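Local coordinates for five-membered-cyclitol-phosphate synthase (Streptomyces citricolor, PDB 6K96), which belongs to the myo-inositol-1-phosphate synthase family and binds nicotinamide-adenine-dinucleotide in a Rossmann-type domain, at residues W138-Y143 and T158-A163; P178-D183 and A320-V325. All coordinates share one frame; numbering follows the deposited sequence.

Interaction 1 (W138-Y143 and T158-A163); sequences WAAIAY and TPELVA. With NAD (nicotinamide-adenine-dinucleotide), chain G.
Ala140 and Glu160 meet with their CA atoms 6.5 Å apart, and the CA atoms of Ile141 and Val162 are 6.3 Å apart. Residues 138-143 are part of helix 137-149. Residues 158-163 form an irregular loop that runs past one side of it.

The methyl of Ala140 is the centre of the contact. Its CB lies 3.6 Å from Glu160 CB and 3.7 Å from Val162 CG2, which approach it from two directions. Val162 has CG1 anti to its backbone N (chi1 -171°), and this turns CG2 to the helix. The Glu160 chain bends at chi2, and its carboxylate leaves the helix. There OE2 accepts a hydrogen bond from Gly135 N. At the outer margin Ile141 CD1 comes within 4.2 Å of Leu161 O, which accepts a hydrogen bond from Gln137 NE2.

Both segments reach NAD. Tyr143 OH is 3.0 Å from N1A of the adenine and is hydrogen-bonded to Leu101 N. Trp138 CH2 lies 3.9 Å from N6A of the adenine. Thr158 CG2 is 3.8 Å from O3D of the nicotinamide ribose.

Strand 127-130, helix 137-149 and strand 153-156 make a beta-alpha-beta crossover. The packing joins the crossover helix to the loop after strand 153-156, and Trp138, Tyr143 and Thr158 of the same segments line the NAD site of a Rossmann-type domain.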
loop_
_atom_site.group_PDB
_atom_site.type_symbol
_atom_site.label_atom_id
_atom_site.label_comp_id
_atom_site.label_asym_id
_atom_site.label_seq_id
_atom_site.Cartn_x
_atom_site.Cartn_y
_atom_site.Cartn_z
ATOM N N TRP B 138 -40.852 -0.631 -7.404
ATOM C CA TRP B 138 -41.963 -0.393 -8.365
ATOM C C TRP B 138 -41.488 -0.527 -9.826
ATOM O O TRP B 138 -42.278 -1.039 -10.651
ATOM C CB TRP B 138 -42.648 0.965 -8.081
ATOM C CG TRP B 138 -41.773 2.148 -8.345
ATOM C CD1 TRP B 138 -41.001 2.830 -7.447
ATOM C CD2 TRP B 138 -41.537 2.752 -9.629
ATOM N NE1 TRP B 138 -40.307 3.834 -8.080
ATOM C CE2 TRP B 138 -40.621 3.806 -9.422
ATOM C CE3 TRP B 138 -41.986 2.489 -10.930
ATOM C CZ2 TRP B 138 -40.159 4.592 -10.480
ATOM C CZ3 TRP B 138 -41.532 3.273 -11.970
ATOM C CH2 TRP B 138 -40.627 4.305 -11.746
ATOM N N ALA B 139 -40.274 -0.063 -10.160
ATOM C CA ALA B 139 -39.816 0.050 -11.569
ATOM C C ALA B 139 -39.388 -1.326 -12.063
ATOM O O ALA B 139 -39.848 -1.756 -13.142
ATOM C CB ALA B 139 -38.698 1.044 -11.708
ATOM N N ALA B 140 -38.570 -2.013 -11.269
ATOM C CA ALA B 140 -38.105 -3.391 -11.538
ATOM C C ALA B 140 -39.343 -4.258 -11.821
ATOM O O ALA B 140 -39.384 -4.942 -12.857
ATOM C CB ALA B 140 -37.300 -3.869 -10.349
ATOM N N ILE B 141 -40.370 -4.183 -10.969
ATOM C CA ILE B 141 -41.639 -4.948 -11.207
ATOM C C ILE B 141 -42.242 -4.492 -12.545
ATOM O O ILE B 141 -42.610 -5.344 -13.343
ATOM C CB ILE B 141 -42.619 -4.754 -10.018
ATOM C CG1 ILE B 141 -42.389 -5.791 -8.915
ATOM C CG2 ILE B 141 -44.065 -4.736 -10.487
ATOM C CD1 ILE B 141 -42.421 -7.203 -9.437
ATOM N N ALA B 142 -42.339 -3.175 -12.757
ATOM C CA ALA B 142 -43.065 -2.533 -13.878
ATOM C C ALA B 142 -42.383 -2.894 -15.188
ATOM O O ALA B 142 -43.058 -3.501 -16.022
ATOM C CB ALA B 142 -43.185 -1.042 -13.679
ATOM N N TYR B 143 -41.106 -2.550 -15.369
ATOM C CA TYR B 143 -40.355 -2.929 -16.586
ATOM C C TYR B 143 -40.428 -4.441 -16.799
ATOM O O TYR B 143 -40.405 -4.893 -17.957
ATOM C CB TYR B 143 -38.893 -2.455 -16.536
ATOM C CG TYR B 143 -38.772 -0.982 -16.803
ATOM C CD1 TYR B 143 -38.843 -0.496 -18.096
ATOM C CD2 TYR B 143 -38.691 -0.085 -15.769
ATOM C CE1 TYR B 143 -38.804 0.865 -18.359
ATOM C CE2 TYR B 143 -38.679 1.275 -16.011
ATOM C CZ TYR B 143 -38.741 1.753 -17.303
ATOM O OH TYR B 143 -38.661 3.095 -17.512
ATOM N N THR B 158 -30.162 -5.280 -10.576
ATOM C CA THR B 158 -30.317 -4.570 -9.269
ATOM C C THR B 158 -30.692 -5.557 -8.178
ATOM O O THR B 158 -31.084 -6.678 -8.516
ATOM C CB THR B 158 -31.370 -3.447 -9.310
ATOM O OG1 THR B 158 -32.676 -3.999 -9.211
ATOM C CG2 THR B 158 -31.280 -2.614 -10.563
ATOM N N PRO B 159 -30.585 -5.161 -6.875
ATOM C CA PRO B 159 -31.021 -5.991 -5.741
ATOM C C PRO B 159 -32.552 -6.091 -5.571
ATOM O O PRO B 159 -33.013 -6.861 -4.712
ATOM C CB PRO B 159 -30.433 -5.334 -4.476
ATOM C CG PRO B 159 -29.459 -4.299 -5.007
ATOM C CD PRO B 159 -29.966 -3.916 -6.390
ATOM N N GLU B 160 -33.319 -5.412 -6.415
ATOM C CA GLU B 160 -34.797 -5.476 -6.329
ATOM C C GLU B 160 -35.264 -6.908 -6.577
ATOM O O GLU B 160 -34.656 -7.602 -7.366
ATOM C CB GLU B 160 -35.469 -4.457 -7.248
ATOM C CG GLU B 160 -35.521 -3.077 -6.637
ATOM C CD GLU B 160 -34.251 -2.563 -5.970
ATOM O OE1 GLU B 160 -34.235 -2.469 -4.694
ATOM O OE2 GLU B 160 -33.284 -2.271 -6.717
ATOM N N LEU B 161 -36.348 -7.283 -5.883
ATOM C CA LEU B 161 -37.049 -8.580 -6.023
ATOM C C LEU B 161 -37.757 -8.603 -7.380
ATOM O O LEU B 161 -38.656 -7.734 -7.548
ATOM C CB LEU B 161 -38.032 -8.724 -4.850
ATOM C CG LEU B 161 -37.978 -10.088 -4.156
ATOM C CD1 LEU B 161 -36.765 -10.201 -3.244
ATOM C CD2 LEU B 161 -39.239 -10.393 -3.380
ATOM N N VAL B 162 -37.316 -9.481 -8.306
ATOM C CA VAL B 162 -37.987 -9.766 -9.611
ATOM C C VAL B 162 -37.936 -11.272 -9.879
ATOM O O VAL B 162 -38.958 -11.957 -9.752
ATOM C CB VAL B 162 -37.389 -8.982 -10.793
ATOM C CG1 VAL B 162 -38.240 -9.124 -12.052
ATOM C CG2 VAL B 162 -37.195 -7.519 -10.474
ATOM N N ALA B 163 -36.778 -11.808 -10.247
ATOM C CA ALA B 163 -36.620 -13.270 -10.439
ATOM C C ALA B 163 -36.933 -13.942 -9.114
ATOM O O ALA B 163 -37.277 -15.092 -9.130
ATOM C CB ALA B 163 -35.254 -13.641 -10.930
HETATM P PA NAD G . -26.278 4.810 -13.496
HETATM O O1A NAD G . -26.652 5.677 -12.356
HETATM O O2A NAD G . -25.051 5.233 -14.257
HETATM O O5B NAD G . -27.455 4.483 -14.494
HETATM C C5B NAD G . -28.777 4.778 -13.987
HETATM C C4B NAD G . -29.631 5.292 -15.117
HETATM O O4B NAD G . -31.064 5.098 -14.874
HETATM C C3B NAD G . -29.460 6.795 -15.359
HETATM O O3B NAD G . -29.374 7.016 -16.761
HETATM C C2B NAD G . -30.771 7.356 -14.815
HETATM O O2B NAD G . -30.862 8.638 -15.367
HETATM C C1B NAD G . -31.719 6.271 -15.337
HETATM N N9A NAD G . -33.073 6.250 -14.820
HETATM C C8A NAD G . -33.431 6.692 -13.570
HETATM N N7A NAD G . -34.698 6.481 -13.292
HETATM C C5A NAD G . -35.205 5.831 -14.413
HETATM C C6A NAD G . -36.495 5.346 -14.708
HETATM N N6A NAD G . -37.507 5.425 -13.851
HETATM N N1A NAD G . -36.675 4.707 -15.896
HETATM C C2A NAD G . -35.623 4.642 -16.735
HETATM N N3A NAD G . -34.379 5.080 -16.564
HETATM C C4A NAD G . -34.214 5.669 -15.364
HETATM O O3 NAD G . -26.020 3.357 -12.913
HETATM P PN NAD G . -24.990 2.224 -13.405
HETATM O O1N NAD G . -25.230 1.997 -14.848
HETATM O O2N NAD G . -23.680 2.667 -12.831
HETATM O O5D NAD G . -25.551 0.951 -12.588
HETATM C C5D NAD G . -26.947 0.521 -12.864
HETATM C C4D NAD G . -27.401 -0.420 -11.788
HETATM O O4D NAD G . -26.621 -1.637 -11.780
HETATM C C3D NAD G . -27.284 0.183 -10.380
HETATM O O3D NAD G . -28.399 -0.263 -9.638
HETATM C C2D NAD G . -26.070 -0.539 -9.803
HETATM O O2D NAD G . -26.051 -0.730 -8.401
HETATM C C1D NAD G . -26.227 -1.923 -10.430
HETATM N N1N NAD G . -24.940 -2.675 -10.318
HETATM C C2N NAD G . -23.724 -2.047 -10.749
HETATM C C3N NAD G . -22.487 -2.616 -10.496
HETATM C C7N NAD G . -21.250 -1.909 -11.020
HETATM O O7N NAD G . -21.372 -0.934 -11.751
HETATM N N7N NAD G . -20.059 -2.372 -10.651
HETATM C C4N NAD G . -22.465 -3.807 -9.771
HETATM C C5N NAD G . -23.647 -4.491 -9.516
HETATM C C6N NAD G . -24.869 -3.875 -9.717
#

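Interaction 2 (P178-D183 and A320-V325); sequences PLIGDD and AAAVKV
Ile180 has CG2 anti to its backbone N and CG1 beside it (chi1 -51°). This rotation presents CG2 to Ala322, whose CB points back to it at 3.8 Å. The contact is a simple touch of two methyl groups, and the CA atoms behind them are 7.0 Å apart. It is small but buried. Leu303 of helix 292-313 also touches Ala322 and Val325, and Val155 of the neighbouring strand touches Ile180, so the two methyls belong to a wider apolar core.

The other end of the contact is looser. Asp183 and Val325 have their CA atoms 8.6 Å apart, and their nearest atoms are two carbonyl oxygens, Asp183 O and Val325 O, at 4.4 Å. Neither side chain bridges the gap. The Asp183 carboxylate has its partner outside the pair, in a salt bridge from OD2 to Lys327 NZ.

Residues 320-322 form a short 3-10 turn, with Val323 N hydrogen-bonded to Ala320 O at 3.1 Å. A second hydrogen bond, Val325 N to Ala322 O, is weak. The turn sets Ala322 CB toward the strand, while Val323 points away. In the other segment, the peptide bond between Gly181 and Asp182 is cis.

Strand 179-180 is one of the two outermost strands of the parallel sheet within the chain. The contact packs the segment after helix 292-313 against that edge of the Rossmann-type domain, and backbone hydrogen bonds of Leu179 with Gly317 and of Gly181 with Ala330 join the same parts.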
loop_
_atom_site.group_PDB
_atom_site.type_symbol
_atom_site.label_atom_id
_atom_site.label_comp_id
_atom_site.label_asym_id
_atom_site.label_seq_id
_atom_site.Cartn_x
_atom_site.Cartn_y
_atom_site.Cartn_z
ATOM N N PRO B 178 -37.444 -16.049 -20.697
ATOM C CA PRO B 178 -36.393 -16.077 -19.688
ATOM C C PRO B 178 -36.520 -14.864 -18.768
ATOM O O PRO B 178 -36.797 -13.775 -19.238
ATOM C CB PRO B 178 -35.072 -16.021 -20.475
ATOM C CG PRO B 178 -35.453 -16.061 -21.942
ATOM C CD PRO B 178 -36.911 -15.648 -22.011
ATOM N N LEU B 179 -36.290 -15.102 -17.479
ATOM C CA LEU B 179 -36.207 -14.058 -16.427
ATOM C C LEU B 179 -34.905 -14.291 -15.648
ATOM O O LEU B 179 -34.787 -15.332 -14.972
ATOM C CB LEU B 179 -37.454 -14.145 -15.530
ATOM C CG LEU B 179 -37.520 -13.169 -14.344
ATOM C CD1 LEU B 179 -37.763 -11.733 -14.806
ATOM C CD2 LEU B 179 -38.614 -13.576 -13.356
ATOM N N ILE B 180 -33.960 -13.356 -15.737
ATOM C CA ILE B 180 -32.561 -13.552 -15.253
ATOM C C ILE B 180 -32.288 -12.530 -14.158
ATOM O O ILE B 180 -32.289 -11.326 -14.444
ATOM C CB ILE B 180 -31.565 -13.453 -16.424
ATOM C CG1 ILE B 180 -32.001 -14.370 -17.574
ATOM C CG2 ILE B 180 -30.138 -13.726 -15.969
ATOM C CD1 ILE B 180 -32.082 -15.843 -17.227
ATOM N N GLY B 181 -32.074 -13.018 -12.949
ATOM C CA GLY B 181 -31.930 -12.158 -11.776
ATOM C C GLY B 181 -31.827 -12.981 -10.510
ATOM O O GLY B 181 -31.984 -14.186 -10.586
ATOM N N ASP B 182 -31.509 -12.310 -9.394
ATOM C CA ASP B 182 -31.339 -10.856 -9.376
ATOM C C ASP B 182 -29.938 -10.425 -8.892
ATOM O O ASP B 182 -29.270 -11.177 -8.187
ATOM C CB ASP B 182 -32.371 -10.194 -8.456
ATOM C CG ASP B 182 -33.789 -10.609 -8.761
ATOM O OD1 ASP B 182 -34.159 -10.535 -9.936
ATOM O OD2 ASP B 182 -34.481 -11.061 -7.838
ATOM N N ASP B 183 -29.531 -9.220 -9.278
ATOM C CA ASP B 183 -28.432 -8.439 -8.648
ATOM C C ASP B 183 -27.066 -8.897 -9.163
ATOM O O ASP B 183 -26.633 -9.959 -8.666
ATOM C CB ASP B 183 -28.509 -8.550 -7.126
ATOM C CG ASP B 183 -27.735 -7.461 -6.419
ATOM O OD1 ASP B 183 -27.218 -6.540 -7.116
ATOM O OD2 ASP B 183 -27.673 -7.527 -5.169
ATOM N N ALA B 320 -29.777 -21.645 -14.896
ATOM C CA ALA B 320 -28.733 -21.921 -13.895
ATOM C C ALA B 320 -27.363 -21.404 -14.402
ATOM O O ALA B 320 -26.493 -21.141 -13.577
ATOM C CB ALA B 320 -28.763 -23.387 -13.563
ATOM N N ALA B 321 -27.180 -21.167 -15.700
ATOM C CA ALA B 321 -25.909 -20.631 -16.231
ATOM C C ALA B 321 -25.660 -19.240 -15.658
ATOM O O ALA B 321 -24.576 -18.726 -15.830
ATOM C CB ALA B 321 -25.939 -20.553 -17.739
ATOM N N ALA B 322 -26.673 -18.585 -15.096
ATOM C CA ALA B 322 -26.559 -17.173 -14.657
ATOM C C ALA B 322 -26.039 -17.116 -13.231
ATOM O O ALA B 322 -25.774 -16.003 -12.758
ATOM C CB ALA B 322 -27.886 -16.496 -14.759
ATOM N N VAL B 323 -25.888 -18.253 -12.564
ATOM C CA VAL B 323 -25.789 -18.265 -11.074
ATOM C C VAL B 323 -24.476 -17.599 -10.637
ATOM O O VAL B 323 -24.478 -16.737 -9.718
ATOM C CB VAL B 323 -26.015 -19.683 -10.520
ATOM C CG1 VAL B 323 -25.630 -19.820 -9.063
ATOM C CG2 VAL B 323 -27.444 -20.117 -10.722
ATOM N N LYS B 324 -23.358 -17.932 -11.250
ATOM C CA LYS B 324 -22.058 -17.466 -10.705
ATOM C C LYS B 324 -21.937 -15.942 -10.826
ATOM O O LYS B 324 -21.100 -15.389 -10.076
ATOM C CB LYS B 324 -20.887 -18.186 -11.370
ATOM C CG LYS B 324 -20.703 -19.611 -10.876
ATOM C CD LYS B 324 -19.266 -20.128 -10.902
ATOM C CE LYS B 324 -19.119 -21.366 -10.024
ATOM N NZ LYS B 324 -17.984 -22.242 -10.413
ATOM N N VAL B 325 -22.723 -15.284 -11.697
ATOM C CA VAL B 325 -22.559 -13.818 -11.915
ATOM C C VAL B 325 -23.694 -13.012 -11.251
ATOM O O VAL B 325 -23.831 -11.809 -11.581
ATOM C CB VAL B 325 -22.396 -13.499 -13.407
ATOM C CG1 VAL B 325 -21.163 -14.159 -13.980
ATOM C CG2 VAL B 325 -23.619 -13.876 -14.203
#

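Interactions 1 and 2 have their centres about 14 Å apart and meet at Asp182. Its OD1 lies 2.9 Å from Ala163 N, and its OD2 lies 3.3 Å from Val162 N. Both are probable hydrogen bonds, so one carboxylate ties the loop 158-163 to residues 178-183. Arg164 forms a salt bridge with the same group. Pro159 and Asp183 also touch. The segments of interaction 1 supply Trp138, Tyr143 and Thr158 to the NAD pocket. Interaction 2 comes near NAD through Asp183, whose side chain is about 4 Å away. The sodium ion is farther off, about 13 Å from the Glu160 side chain and about 11 Å from that of Asp183.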